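Local atomic coordinates of putative sortase (Streptococcus pneumoniae, PDB entry 2W1J), a protein that probably acts as a class C sortase, a cysteine transpeptidase that joins pilin subunits covalently during assembly of the pneumococcal pilus. Residues S34-D42 and P157-I165; Y56-M66 and H95-I103. All coordinates share one frame; numbering follows the deposited sequence. Where two conformers were deposited one is given.

Interaction 1: residues S34-D42 and P157-I165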
# COMPACT_ATOMS: atom_id res chain seq x y z
N SER A 34 7.84 -14.12 -8.52
CA SER A 34 8.44 -13.84 -9.83
C SER A 34 8.50 -12.35 -10.14
O SER A 34 8.76 -11.96 -11.27
CB SER A 34 7.67 -14.54 -10.95
OG SER A 34 6.35 -14.03 -11.08
N LEU A 35 8.27 -11.53 -9.12
CA LEU A 35 8.17 -10.09 -9.32
C LEU A 35 9.37 -9.49 -10.04
O LEU A 35 10.52 -9.69 -9.64
CB LEU A 35 8.01 -9.40 -7.98
CG LEU A 35 7.93 -7.87 -8.02
CD1 LEU A 35 6.64 -7.42 -8.68
CD2 LEU A 35 8.05 -7.30 -6.61
N ASN A 36 9.10 -8.71 -11.08
CA ASN A 36 10.09 -7.82 -11.65
C ASN A 36 10.09 -6.54 -10.82
O ASN A 36 9.24 -5.68 -10.99
CB ASN A 36 9.76 -7.50 -13.11
CG ASN A 36 10.79 -6.59 -13.76
OD1 ASN A 36 11.96 -6.60 -13.40
ND2 ASN A 36 10.34 -5.79 -14.72
N ASN A 37 11.05 -6.45 -9.89
CA ASN A 37 11.01 -5.43 -8.83
C ASN A 37 11.63 -4.13 -9.34
O ASN A 37 12.75 -3.75 -8.96
CB ASN A 37 11.74 -5.98 -7.59
CG ASN A 37 11.58 -5.10 -6.36
OD1 ASN A 37 12.48 -5.07 -5.51
ND2 ASN A 37 10.44 -4.43 -6.21
N VAL A 38 10.89 -3.47 -10.22
CA VAL A 38 11.31 -2.21 -10.81
C VAL A 38 10.16 -1.24 -10.66
O VAL A 38 9.04 -1.50 -11.11
CB VAL A 38 11.66 -2.38 -12.31
CG1 VAL A 38 11.96 -1.02 -12.94
CG2 VAL A 38 12.83 -3.33 -12.47
N VAL A 39 10.42 -0.11 -10.00
CA VAL A 39 9.35 0.80 -9.68
C VAL A 39 8.81 1.46 -10.94
O VAL A 39 9.57 2.00 -11.75
CB VAL A 39 9.75 1.84 -8.63
CG1 VAL A 39 8.74 2.99 -8.59
CG2 VAL A 39 9.85 1.17 -7.27
N SER A 40 7.50 1.38 -11.10
CA SER A 40 6.83 1.89 -12.29
C SER A 40 7.18 3.35 -12.56
O SER A 40 7.51 3.72 -13.69
CB SER A 40 5.32 1.70 -12.15
OG SER A 40 4.89 2.07 -10.85
N GLY A 41 7.13 4.18 -11.52
CA GLY A 41 7.42 5.60 -11.67
C GLY A 41 6.97 6.40 -10.46
O GLY A 41 6.40 5.85 -9.51
N ASP A 42 7.21 7.71 -10.49
CA ASP A 42 6.71 8.61 -9.44
C ASP A 42 5.22 8.83 -9.65
O ASP A 42 4.83 9.37 -10.68
CB ASP A 42 7.46 9.95 -9.50
CG ASP A 42 6.87 11.00 -8.57
OD1 ASP A 42 6.41 10.64 -7.47
OD2 ASP A 42 6.94 12.20 -8.92
N PRO A 157 11.83 12.72 -5.67
CA PRO A 157 10.75 11.90 -6.23
C PRO A 157 11.16 10.72 -7.11
O PRO A 157 10.40 9.77 -7.23
CB PRO A 157 9.93 12.92 -7.03
CG PRO A 157 10.10 14.19 -6.25
CD PRO A 157 11.55 14.16 -5.83
N THR A 158 12.32 10.77 -7.75
CA THR A 158 12.69 9.69 -8.67
C THR A 158 13.74 8.74 -8.11
O THR A 158 14.27 7.90 -8.84
CB THR A 158 13.15 10.23 -10.03
OG1 THR A 158 14.20 11.19 -9.83
CG2 THR A 158 11.99 10.88 -10.76
N ASN A 159 14.05 8.88 -6.83
CA ASN A 159 14.94 7.95 -6.16
C ASN A 159 14.12 6.81 -5.57
O ASN A 159 13.40 7.01 -4.60
CB ASN A 159 15.70 8.67 -5.04
CG ASN A 159 16.51 7.71 -4.18
OD1 ASN A 159 16.72 6.56 -4.55
ND2 ASN A 159 16.96 8.19 -3.03
N PHE A 160 14.21 5.63 -6.18
CA PHE A 160 13.40 4.49 -5.76
C PHE A 160 14.16 3.47 -4.93
O PHE A 160 13.62 2.41 -4.59
CB PHE A 160 12.79 3.80 -6.99
CG PHE A 160 12.03 4.73 -7.89
CD1 PHE A 160 11.18 5.69 -7.36
CD2 PHE A 160 12.17 4.65 -9.27
CE1 PHE A 160 10.48 6.55 -8.19
CE2 PHE A 160 11.46 5.50 -10.10
CZ PHE A 160 10.62 6.45 -9.56
N ASP A 161 15.41 3.77 -4.58
CA ASP A 161 16.27 2.79 -3.91
C ASP A 161 15.62 2.24 -2.63
O ASP A 161 15.74 1.05 -2.32
CB ASP A 161 17.62 3.43 -3.53
CG ASP A 161 18.50 3.73 -4.74
OD1 ASP A 161 18.15 3.32 -5.86
OD2 ASP A 161 19.54 4.40 -4.55
N ASP A 162 14.94 3.11 -1.89
CA ASP A 162 14.39 2.73 -0.60
C ASP A 162 13.03 2.05 -0.73
O ASP A 162 12.40 1.77 0.30
CB ASP A 162 14.25 3.97 0.29
CG ASP A 162 15.55 4.70 0.44
OD1 ASP A 162 16.47 4.14 1.08
OD2 ASP A 162 15.67 5.83 -0.07
N LEU A 163 12.57 1.85 -1.96
CA LEU A 163 11.27 1.25 -2.23
C LEU A 163 11.38 -0.19 -2.73
O LEU A 163 10.37 -0.82 -3.00
CB LEU A 163 10.52 2.07 -3.28
CG LEU A 163 10.28 3.53 -2.89
CD1 LEU A 163 9.53 4.26 -4.00
CD2 LEU A 163 9.52 3.63 -1.57
N LEU A 164 12.61 -0.68 -2.87
CA LEU A 164 12.84 -2.00 -3.44
C LEU A 164 12.92 -3.07 -2.36
O LEU A 164 13.11 -2.77 -1.18
CB LEU A 164 14.13 -1.98 -4.26
CG LEU A 164 14.13 -0.99 -5.43
CD1 LEU A 164 15.47 -1.04 -6.15
CD2 LEU A 164 12.98 -1.27 -6.39
N ILE A 165 12.80 -4.32 -2.77
CA ILE A 165 12.90 -5.43 -1.82
C ILE A 165 14.26 -5.43 -1.14
O ILE A 165 15.29 -5.25 -1.80
CB ILE A 165 12.65 -6.79 -2.53
CG1 ILE A 165 11.18 -6.90 -2.93
CG2 ILE A 165 13.08 -7.95 -1.66
CD1 ILE A 165 10.90 -8.03 -3.90
O HOH W 1 9.52 -3.30 -3.68
O HOH W 2 7.66 9.27 -5.81
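Leu35 makes the first touch, its CD2 methyl lying 4.0 Å from CD1 of Ile165 where the two side chains cross. Two residues on, Asn37 carries the polar part of the contact. Its CG stands anti to the backbone N (chi1 -171°), which carries the amide across to the 157-165 loop, and OD1 accepts the backbone N-H of Ile165 at 2.9 Å. The bond is nearly straight, 173° at the hydrogen, and the donor sits in the carbonyl plane on a lone pair. At the other end of the amide, ND2 gives one hydrogen to Gly98 O and the other to a water, which in turn donates to Leu163 O; with OD1 and ND2 both engaged, the amide's rotation is fixed. Asn37 is also the centre of an inverse gamma turn, and its carbonyl O has CD2 of Leu164 against it. Neither segment forms regular helix or strand: a linker following helix 18-33 meets the loop between strands 144-155 and 170-178 of the sortase beta fold, so no strand pairing joins them, and side chains of one segment reach the backbone and side chains of the other. Val39 is the apolar centre. Its CG1 hangs over the middle of the Phe160 ring in a CH-pi contact, 3.7 Å from the centroid and 6° off the normal, while Thr158 O covers the opposite face. The other methyl, CG2, turns to Leu163 CB and Leu164 CD2, both at 4.1 Å. Past Gly41, whose backbone C is 3.8 Å from Phe160 CZ, Asp42 lies alongside Pro157, OD2 being 3.6 Å from Pro157 CB. That same OD2 is salt-bridged to Arg186 on strand 185-194.

Interaction 2: residues Y56-M66 and H95-I103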
# COMPACT_ATOMS: atom_id res chain seq x y z
N TYR A 56 -3.06 -6.05 -12.71
CA TYR A 56 -2.07 -7.01 -12.22
C TYR A 56 -2.41 -7.63 -10.87
O TYR A 56 -1.83 -8.65 -10.49
CB TYR A 56 -0.69 -6.37 -12.17
CG TYR A 56 -0.58 -5.24 -11.18
CD1 TYR A 56 -0.27 -5.48 -9.85
CD2 TYR A 56 -0.81 -3.93 -11.56
CE1 TYR A 56 -0.17 -4.45 -8.93
CE2 TYR A 56 -0.71 -2.88 -10.66
CZ TYR A 56 -0.39 -3.15 -9.34
OH TYR A 56 -0.31 -2.09 -8.45
N ALA A 57 -3.37 -7.04 -10.16
CA ALA A 57 -3.72 -7.50 -8.81
C ALA A 57 -5.14 -8.04 -8.71
O ALA A 57 -5.69 -8.13 -7.61
CB ALA A 57 -3.50 -6.36 -7.80
N ARG A 58 -5.74 -8.42 -9.83
CA ARG A 58 -7.13 -8.88 -9.83
C ARG A 58 -7.40 -10.01 -8.84
O ARG A 58 -8.48 -10.09 -8.26
CB ARG A 58 -7.59 -9.27 -11.24
CG ARG A 58 -7.69 -8.10 -12.21
CD ARG A 58 -8.27 -8.54 -13.54
NE ARG A 58 -9.70 -8.79 -13.44
CZ ARG A 58 -10.43 -9.37 -14.39
NH1 ARG A 58 -9.86 -9.77 -15.52
NH2 ARG A 58 -11.73 -9.55 -14.21
N MET A 59 -6.41 -10.88 -8.64
CA MET A 59 -6.60 -12.02 -7.75
C MET A 59 -6.87 -11.60 -6.30
O MET A 59 -7.50 -12.34 -5.54
CB MET A 59 -5.41 -13.00 -7.82
CG MET A 59 -4.20 -12.61 -6.98
SD MET A 59 -3.31 -11.16 -7.57
CE MET A 59 -2.30 -11.84 -8.89
N LEU A 60 -6.39 -10.42 -5.92
CA LEU A 60 -6.54 -9.93 -4.55
C LEU A 60 -7.77 -9.04 -4.38
O LEU A 60 -8.09 -8.62 -3.26
CB LEU A 60 -5.29 -9.15 -4.13
CG LEU A 60 -4.05 -10.01 -3.87
CD1 LEU A 60 -2.89 -9.14 -3.40
CD2 LEU A 60 -4.36 -11.09 -2.82
N GLU A 61 -8.48 -8.77 -5.47
CA GLU A 61 -9.50 -7.73 -5.46
C GLU A 61 -10.89 -8.24 -5.18
O GLU A 61 -11.30 -9.27 -5.70
CB GLU A 61 -9.51 -6.98 -6.79
CG GLU A 61 -8.28 -6.12 -6.99
CD GLU A 61 -8.25 -5.46 -8.35
OE1 GLU A 61 -9.21 -5.64 -9.13
OE2 GLU A 61 -7.25 -4.78 -8.64
N ILE A 62 -11.61 -7.50 -4.34
CA ILE A 62 -13.06 -7.60 -4.24
C ILE A 62 -13.63 -6.25 -4.66
O ILE A 62 -13.33 -5.22 -4.03
CB ILE A 62 -13.53 -7.89 -2.80
CG1 ILE A 62 -12.89 -9.16 -2.25
CG2 ILE A 62 -15.05 -7.97 -2.75
CD1 ILE A 62 -13.32 -9.50 -0.83
N HIS A 63 -14.42 -6.24 -5.72
CA HIS A 63 -14.92 -4.99 -6.28
C HIS A 63 -13.80 -3.97 -6.42
O HIS A 63 -13.93 -2.83 -5.97
CB HIS A 63 -16.04 -4.44 -5.40
CG HIS A 63 -17.18 -5.39 -5.21
ND1 HIS A 63 -17.88 -5.50 -4.03
CD2 HIS A 63 -17.74 -6.29 -6.06
CE1 HIS A 63 -18.82 -6.42 -4.15
NE2 HIS A 63 -18.75 -6.92 -5.38
N GLU A 64 -12.71 -4.39 -7.05
CA GLU A 64 -11.60 -3.51 -7.40
C GLU A 64 -10.68 -3.10 -6.25
O GLU A 64 -9.63 -2.52 -6.48
CB GLU A 64 -12.10 -2.26 -8.15
CG GLU A 64 -12.53 -2.55 -9.58
CD GLU A 64 -12.93 -1.29 -10.32
OE1 GLU A 64 -13.69 -0.48 -9.76
OE2 GLU A 64 -12.50 -1.13 -11.48
N ARG A 65 -11.05 -3.41 -5.01
CA ARG A 65 -10.19 -3.07 -3.87
C ARG A 65 -9.37 -4.28 -3.46
O ARG A 65 -9.91 -5.37 -3.27
CB ARG A 65 -11.02 -2.57 -2.69
CG ARG A 65 -11.55 -1.16 -2.86
CD ARG A 65 -12.57 -0.81 -1.80
NE ARG A 65 -13.87 -1.41 -2.07
CZ ARG A 65 -14.83 -0.84 -2.80
NH1 ARG A 65 -14.65 0.37 -3.31
NH2 ARG A 65 -15.98 -1.47 -3.00
N MET A 66 -8.06 -4.10 -3.30
CA MET A 66 -7.21 -5.21 -2.89
C MET A 66 -7.02 -5.29 -1.38
O MET A 66 -6.34 -6.18 -0.87
CB MET A 66 -5.85 -5.16 -3.60
CG MET A 66 -4.83 -4.26 -2.94
SD MET A 66 -3.19 -4.42 -3.69
CE MET A 66 -3.49 -3.68 -5.31
N HIS A 95 -1.58 1.02 -4.79
CA HIS A 95 -0.40 0.17 -4.68
C HIS A 95 0.58 0.53 -5.80
O HIS A 95 0.19 0.62 -6.97
CB HIS A 95 -0.83 -1.28 -4.79
CG HIS A 95 0.32 -2.23 -4.87
ND1 HIS A 95 0.76 -2.76 -6.06
CD2 HIS A 95 1.15 -2.70 -3.91
CE1 HIS A 95 1.82 -3.53 -5.83
NE2 HIS A 95 2.07 -3.50 -4.53
N LEU A 96 1.84 0.72 -5.44
CA LEU A 96 2.87 1.08 -6.41
C LEU A 96 3.29 -0.12 -7.25
O LEU A 96 3.94 -1.05 -6.77
CB LEU A 96 4.08 1.70 -5.70
CG LEU A 96 5.17 2.34 -6.57
CD1 LEU A 96 4.61 3.45 -7.45
CD2 LEU A 96 6.29 2.88 -5.70
N GLU A 97 2.92 -0.11 -8.53
CA GLU A 97 3.24 -1.23 -9.40
C GLU A 97 4.75 -1.38 -9.53
O GLU A 97 5.48 -0.39 -9.61
CB GLU A 97 2.59 -1.05 -10.78
CG GLU A 97 2.73 -2.28 -11.67
CD GLU A 97 1.88 -2.23 -12.93
OE1 GLU A 97 1.25 -1.18 -13.19
OE2 GLU A 97 1.84 -3.24 -13.66
N GLY A 98 5.22 -2.63 -9.51
CA GLY A 98 6.65 -2.91 -9.44
C GLY A 98 7.08 -3.32 -8.04
O GLY A 98 8.17 -3.86 -7.88
N THR A 99 6.25 -3.04 -7.04
CA THR A 99 6.53 -3.48 -5.67
C THR A 99 5.69 -4.72 -5.33
O THR A 99 4.77 -5.08 -6.06
CB THR A 99 6.34 -2.34 -4.63
OG1 THR A 99 4.94 -2.07 -4.38
CG2 THR A 99 7.05 -1.07 -5.09
N SER A 100 6.01 -5.38 -4.22
CA SER A 100 5.33 -6.62 -3.86
C SER A 100 3.85 -6.37 -3.60
O SER A 100 3.48 -5.33 -3.02
CB SER A 100 5.93 -7.20 -2.58
OG SER A 100 7.33 -7.35 -2.66
N LEU A 101 3.00 -7.33 -3.97
CA LEU A 101 1.62 -7.30 -3.50
C LEU A 101 1.58 -7.41 -1.98
O LEU A 101 2.46 -8.04 -1.37
CB LEU A 101 0.83 -8.45 -4.10
CG LEU A 101 0.72 -8.44 -5.63
CD1 LEU A 101 0.03 -9.71 -6.10
CD2 LEU A 101 -0.07 -7.21 -6.08
N PRO A 102 0.56 -6.80 -1.36
CA PRO A 102 0.52 -6.70 0.10
C PRO A 102 -0.01 -7.98 0.74
O PRO A 102 -1.11 -8.02 1.29
CB PRO A 102 -0.42 -5.51 0.34
CG PRO A 102 -1.35 -5.55 -0.84
CD PRO A 102 -0.49 -5.98 -2.00
N ILE A 103 0.83 -9.02 0.67
CA ILE A 103 0.54 -10.31 1.30
C ILE A 103 1.66 -10.76 2.24
O ILE A 103 1.59 -11.83 2.82
CB ILE A 103 0.27 -11.41 0.25
CG1 ILE A 103 1.52 -11.64 -0.62
CG2 ILE A 103 -0.92 -11.04 -0.60
CD1 ILE A 103 1.44 -12.87 -1.54
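Tyr56 lays one ring face against the side chain of Glu97, whose CG sits 4.0 Å from the ring centroid, offset toward the rim. The carboxylate follows over the same ring, its plane turned 25° from it, with OE2 3.5 Å from Tyr56 CD2. At the ring's edge, Tyr56 OH is hydrogen-bonded to His95 ND1 (2.7 Å) and also to the backbone N of Gly83, so two bonds hold the phenol oxygen; the tyrosine and histidine rings meet rim to rim, their planes 46° apart. Beyond the ring edge, the branches of Leu101 divide: CD2 packs on Ala57 CB at 3.9 Å and on the tyrosine edge, while CD1 meets Met59 SD tip to tip. Leu60 CD1 adds to this apolar layer, 3.8 Å from Leu101 CB and 3.9 Å from Ile103 CG2. In the modelled conformer of Met66, one of two, CE reaches His95 CB while SD rests on Pro102. The contact thus seats the loop after strand 93-95 of the sortase fold against the chain leading into strand 65-71. His95 NE2 donates to Ser100 O (2.8 Å), so both ring nitrogens are engaged and the imidazole is fixed in rotation.

Overall arrangement
From the N terminus, helix 18-33 runs into segment 34-42, the first half of interaction 1, whose partner 157-165 comes 115 residues later and closes the longer loop. Interaction 2 falls wholly within that span: 56-66 leads into strand 65-71, and the loop segment 95-103 closes a shorter loop 29 residues on, so the two contacts nest and do not cross. Their centres are 16 Å apart, yet they touch, since Ser40 OG is 2.8 Å from Glu97 O in a probable hydrogen bond. Segment 95-103 therefore touches both 34-42 and 56-66, tying the post-helical linker and, through it, the loop before strand 170-178 to the chain leading into strand 65-71.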